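Local coordinates for Low molecular weight protein-tyrosine-phosphatase PtpA (Staphylococcus aureus, PDB 3ROF) that removes phosphate from phosphotyrosine in proteins as a low molecular weight tyrosine phosphatase, and probably acts as a secreted effector that counteracts host defences during infection, at residues A[90-93]-A[94-97]; A[28-31]-A[32-36]. All coordinates share one frame; numbering follows the deposited sequence. Where two conformers were deposited one is given.

Contact 1: residues A[90-93]-A[94-97]; sequences MDQS and NVDN
The carboxylate oxygen OD1 of D91 is gripped by two donors: the backbone N of N94 at 2.9 Å, which meets it nearly along its C-O axis, and OG of S93 at 2.7 Å, tilted out of the carboxylate plane on the syn side. D91 is the N-cap of the helix, and its short acid can bend back over the first turn because CG sits between the backbone N and the carbonyl carbon (chi1 70°). N94 reciprocates. Its amide OD1 takes the backbone N of D91 at 2.9 Å, from above the carbonyl plane and not along a lone pair, and a weak bond adds the N of M90. The planes of amide and carboxylate are only 20° from parallel, and D91 OD1 lies over the amide carbon CG of N94 at 3.1 Å. The other oxygen, D91 OD2, receives a water at 2.7 Å and forms a salt bridge with R19, a probable active-site residue. From the next residue, Q92 NE2 donates to OD1 of D96, one turn further along, at 2.8 Å. The donor lies above the D96 carboxylate plane, whereas the acceptor is close to the plane of the Q92 amide; the bend at chi2 (61°) swings that amide along the helix. Glutamine suits this place because its amide has a donor, NE2, for the acid and an acceptor, OE1, for K111. In the backbone, V95 N to D91 O and D96 N to Q92 O start the ordinary helical ladder, while V95 packs on L109 and K111 of strand 108-111. The reciprocal D91–N94 pair is a capping box, here opening the helix of the beta-alpha-beta unit 86-111 beside the phosphatase active site.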
loop_
_atom_site.group_PDB
_atom_site.type_symbol
_atom_site.label_atom_id
_atom_site.label_comp_id
_atom_site.label_asym_id
_atom_site.label_seq_id
_atom_site.Cartn_x
_atom_site.Cartn_y
_atom_site.Cartn_z
ATOM N N MET A 90 4.558 -4.451 2.435
ATOM C CA MET A 90 4.620 -5.565 1.505
ATOM C C MET A 90 5.410 -6.767 2.000
ATOM O O MET A 90 4.973 -7.908 1.771
ATOM C CB MET A 90 5.151 -5.075 0.160
ATOM C CG MET A 90 4.258 -4.005 -0.451
ATOM S SD MET A 90 2.663 -4.705 -0.936
ATOM C CE MET A 90 1.686 -3.236 -0.983
ATOM N N ASP A 91 6.554 -6.544 2.628
ATOM C CA ASP A 91 7.404 -7.628 3.054
ATOM C C ASP A 91 8.018 -7.309 4.427
ATOM O O ASP A 91 7.781 -6.241 5.020
ATOM C CB ASP A 91 8.459 -7.962 1.958
ATOM C CG ASP A 91 9.530 -6.893 1.767
ATOM O OD1 ASP A 91 9.837 -6.203 2.737
ATOM O OD2 ASP A 91 10.047 -6.783 0.618
ATOM N N GLN A 92 8.730 -8.291 4.977
ATOM C CA GLN A 92 9.255 -8.150 6.320
ATOM C C GLN A 92 10.245 -7.012 6.417
ATOM O O GLN A 92 10.294 -6.318 7.449
ATOM C CB GLN A 92 9.938 -9.434 6.760
ATOM C CG GLN A 92 10.384 -9.405 8.205
ATOM C CD GLN A 92 9.206 -9.231 9.177
ATOM O OE1 GLN A 92 8.160 -9.860 9.011
ATOM N NE2 GLN A 92 9.378 -8.383 10.189
ATOM N N SER A 93 11.085 -6.814 5.396
ATOM C CA SER A 93 12.038 -5.702 5.466
ATOM C C SER A 93 11.304 -4.380 5.566
ATOM O O SER A 93 11.763 -3.467 6.239
ATOM C CB SER A 93 13.003 -5.724 4.280
ATOM O OG SER A 93 12.393 -5.351 3.036
ATOM N N ASN A 94 10.169 -4.273 4.884
ATOM C CA ASN A 94 9.392 -3.062 4.986
ATOM C C ASN A 94 8.876 -2.824 6.427
ATOM O O ASN A 94 8.981 -1.698 6.955
ATOM C CB ASN A 94 8.183 -3.107 4.047
ATOM C CG ASN A 94 8.488 -3.371 2.585
ATOM O OD1 ASN A 94 7.611 -3.932 1.912
ATOM N ND2 ASN A 94 9.616 -2.915 2.064
ATOM N N VAL A 95 8.340 -3.872 7.056
ATOM C CA VAL A 95 7.880 -3.799 8.450
ATOM C C VAL A 95 9.031 -3.321 9.332
ATOM O O VAL A 95 8.910 -2.382 10.131
ATOM C CB VAL A 95 7.355 -5.153 8.922
ATOM C CG1 VAL A 95 7.140 -5.130 10.448
ATOM C CG2 VAL A 95 6.057 -5.504 8.191
ATOM N N ASP A 96 10.169 -3.985 9.195
ATOM C CA ASP A 96 11.310 -3.681 10.060
ATOM C C ASP A 96 11.740 -2.233 9.868
ATOM O O ASP A 96 12.048 -1.491 10.845
ATOM C CB ASP A 96 12.495 -4.599 9.761
ATOM C CG ASP A 96 12.226 -6.073 10.055
ATOM O OD1 ASP A 96 11.287 -6.371 10.811
ATOM O OD2 ASP A 96 12.980 -6.931 9.523
ATOM N N ASN A 97 11.869 -1.819 8.609
ATOM C CA ASN A 97 12.384 -0.481 8.327
ATOM C C ASN A 97 11.377 0.607 8.772
ATOM O O ASN A 97 11.783 1.653 9.278
ATOM C CB ASN A 97 12.723 -0.292 6.842
ATOM C CG ASN A 97 13.837 -1.217 6.309
ATOM O OD1 ASN A 97 13.968 -1.338 5.091
ATOM N ND2 ASN A 97 14.579 -1.883 7.170
HETATM O O HOH W 1 11.472 -4.577 -0.052
#

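Contact 2: residues A[28-31]-A[32-36]; sequences RQRL and KDRNI
The amide of Q29 and the carboxylate of D33, one helical turn apart, are turned 55° against each other, and Q29 NE2 donates to D33 OD1 at 2.9 Å. With CG anti to the backbone N, the Q29 chain bends at chi2 (66°) and carries its amide along the helix to D33. The nitrogen stands above the carboxylate plane, while OD1 stays near the plane of the amide. In the plane of the R30 guanidinium, at its edge, a water accepts a hydrogen bond from NH1 and donates to D33 OD2 at 2.7 Å, joining two groups too far apart for a direct salt bridge. R34 CD approaches that guanidinium obliquely, 3.8 Å from R30 NE. The guanidinium planes are 82° apart; both arginines form salt bridges with D144 on helix 132-153, and R34 forms another with D148. Just past these pairs the helix ends in a Schellman motif: I36 N bonds L31 O at 2.9 Å and N35 N bonds K32 O at 3.0 Å. N35 makes the reversal with a positive phi, a left-handed conformation that asparagine tolerates well. The turn brings I36 CG2 to 3.8 Å from L31 CD2, with L31 resting on I39 and V41 of strand 39-45 and I36 on I147.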
loop_
_atom_site.group_PDB
_atom_site.type_symbol
_atom_site.label_atom_id
_atom_site.label_comp_id
_atom_site.label_asym_id
_atom_site.label_seq_id
_atom_site.Cartn_x
_atom_site.Cartn_y
_atom_site.Cartn_z
ATOM N N ARG A 28 -7.858 2.345 -4.240
ATOM C CA ARG A 28 -8.667 3.537 -4.497
ATOM C C ARG A 28 -9.825 3.226 -5.442
ATOM O O ARG A 28 -10.973 3.643 -5.204
ATOM C CB ARG A 28 -7.791 4.648 -5.077
ATOM C CG ARG A 28 -8.583 5.891 -5.445
ATOM C CD ARG A 28 -7.665 7.038 -5.904
ATOM N NE ARG A 28 -6.835 7.474 -4.789
ATOM C CZ ARG A 28 -5.516 7.332 -4.695
ATOM N NH1 ARG A 28 -4.794 6.932 -5.719
ATOM N NH2 ARG A 28 -4.929 7.617 -3.553
ATOM N N GLN A 29 -9.554 2.503 -6.522
ATOM C CA GLN A 29 -10.610 2.186 -7.458
ATOM C C GLN A 29 -11.638 1.250 -6.832
ATOM O O GLN A 29 -12.829 1.380 -7.091
ATOM C CB GLN A 29 -10.018 1.588 -8.735
ATOM C CG GLN A 29 -11.086 1.318 -9.779
ATOM C CD GLN A 29 -11.727 2.610 -10.305
ATOM O OE1 GLN A 29 -11.063 3.615 -10.580
ATOM N NE2 GLN A 29 -13.043 2.567 -10.473
ATOM N N ARG A 30 -11.176 0.291 -6.023
ATOM C CA ARG A 30 -12.078 -0.665 -5.420
ATOM C C ARG A 30 -13.045 0.066 -4.475
ATOM O O ARG A 30 -14.245 -0.271 -4.452
ATOM C CB ARG A 30 -11.294 -1.767 -4.689
ATOM C CG ARG A 30 -12.212 -2.869 -4.185
ATOM C CD ARG A 30 -12.986 -3.472 -5.326
ATOM N NE ARG A 30 -13.678 -4.695 -4.948
ATOM C CZ ARG A 30 -14.310 -5.437 -5.842
ATOM N NH1 ARG A 30 -14.406 -5.015 -7.090
ATOM N NH2 ARG A 30 -14.850 -6.585 -5.469
ATOM N N LEU A 31 -12.522 0.988 -3.676
ATOM C CA LEU A 31 -13.383 1.735 -2.785
ATOM C C LEU A 31 -14.426 2.526 -3.563
ATOM O O LEU A 31 -15.592 2.608 -3.173
ATOM C CB LEU A 31 -12.541 2.693 -1.962
ATOM C CG LEU A 31 -11.648 2.027 -0.922
ATOM C CD1 LEU A 31 -10.498 2.907 -0.456
ATOM C CD2 LEU A 31 -12.464 1.534 0.286
ATOM N N LYS A 32 -14.019 3.124 -4.681
ATOM C CA LYS A 32 -14.948 3.837 -5.536
ATOM C C LYS A 32 -16.052 2.895 -6.034
ATOM O O LYS A 32 -17.249 3.196 -5.967
ATOM C CB LYS A 32 -14.182 4.454 -6.698
ATOM C CG LYS A 32 -15.009 5.296 -7.601
ATOM C CD LYS A 32 -14.189 5.863 -8.755
ATOM C CE LYS A 32 -15.059 6.746 -9.654
ATOM N NZ LYS A 32 -14.278 7.350 -10.772
ATOM N N ASP A 33 -15.647 1.737 -6.527
ATOM C CA ASP A 33 -16.581 0.758 -7.081
ATOM C C ASP A 33 -17.529 0.176 -6.021
ATOM O O ASP A 33 -18.654 -0.224 -6.360
ATOM C CB ASP A 33 -15.830 -0.374 -7.800
ATOM C CG ASP A 33 -15.162 0.092 -9.084
ATOM O OD1 ASP A 33 -15.492 1.196 -9.571
ATOM O OD2 ASP A 33 -14.283 -0.633 -9.613
ATOM N N ARG A 34 -17.079 0.118 -4.771
ATOM C CA ARG A 34 -17.883 -0.345 -3.637
ATOM C C ARG A 34 -18.627 0.788 -2.959
ATOM O O ARG A 34 -19.344 0.572 -1.981
ATOM C CB ARG A 34 -17.031 -1.096 -2.612
ATOM C CG ARG A 34 -16.551 -2.448 -3.137
ATOM C CD ARG A 34 -15.720 -3.208 -2.156
ATOM N NE ARG A 34 -16.488 -3.480 -0.962
ATOM C CZ ARG A 34 -16.046 -4.195 0.062
ATOM N NH1 ARG A 34 -14.860 -4.756 0.045
ATOM N NH2 ARG A 34 -16.807 -4.339 1.150
ATOM N N ASN A 35 -18.534 1.999 -3.476
ATOM C CA ASN A 35 -19.250 3.139 -2.910
ATOM C C ASN A 35 -18.907 3.393 -1.453
ATOM O O ASN A 35 -19.770 3.747 -0.647
ATOM C CB ASN A 35 -20.755 2.996 -3.116
ATOM C CG ASN A 35 -21.120 3.056 -4.565
ATOM O OD1 ASN A 35 -20.756 4.003 -5.265
ATOM N ND2 ASN A 35 -21.832 2.045 -5.039
ATOM N N ILE A 36 -17.623 3.246 -1.136
ATOM C CA ILE A 36 -17.110 3.544 0.197
ATOM C C ILE A 36 -16.290 4.824 0.132
ATOM O O ILE A 36 -15.357 4.907 -0.677
ATOM C CB ILE A 36 -16.265 2.386 0.705
ATOM C CG1 ILE A 36 -17.137 1.145 0.842
ATOM C CG2 ILE A 36 -15.600 2.733 2.034
ATOM C CD1 ILE A 36 -16.341 -0.082 1.109
HETATM O O HOH W 2 -12.038 5.507 -12.530
HETATM O O HOH W 3 -14.953 4.589 -11.951
HETATM O O HOH W 4 -12.946 -2.696 -8.434
#

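How the contacts relate
Contact 1 opens a helix and contact 2 closes one, each within a different beta-alpha-beta unit of the parallel sheet; their centres lie about 27 Å apart, on opposite sides of the chain's centre. Both are partly buried, with three buried and no exposed residues in contact 1 against two buried and three exposed in contact 2. Both carry a glutamine-to-aspartate bond across one turn. Elsewhere the chemistry diverges. The start of helix 92-101 uses side-chain acceptors to bind N-H groups that have no preceding helical carbonyl, beside the probable active site. The end of helix 19-33, away from the annotated sites, uses the carbonyls of L31 and K32 to receive the turn's N-H groups and reaches helix 132-153 through arginines.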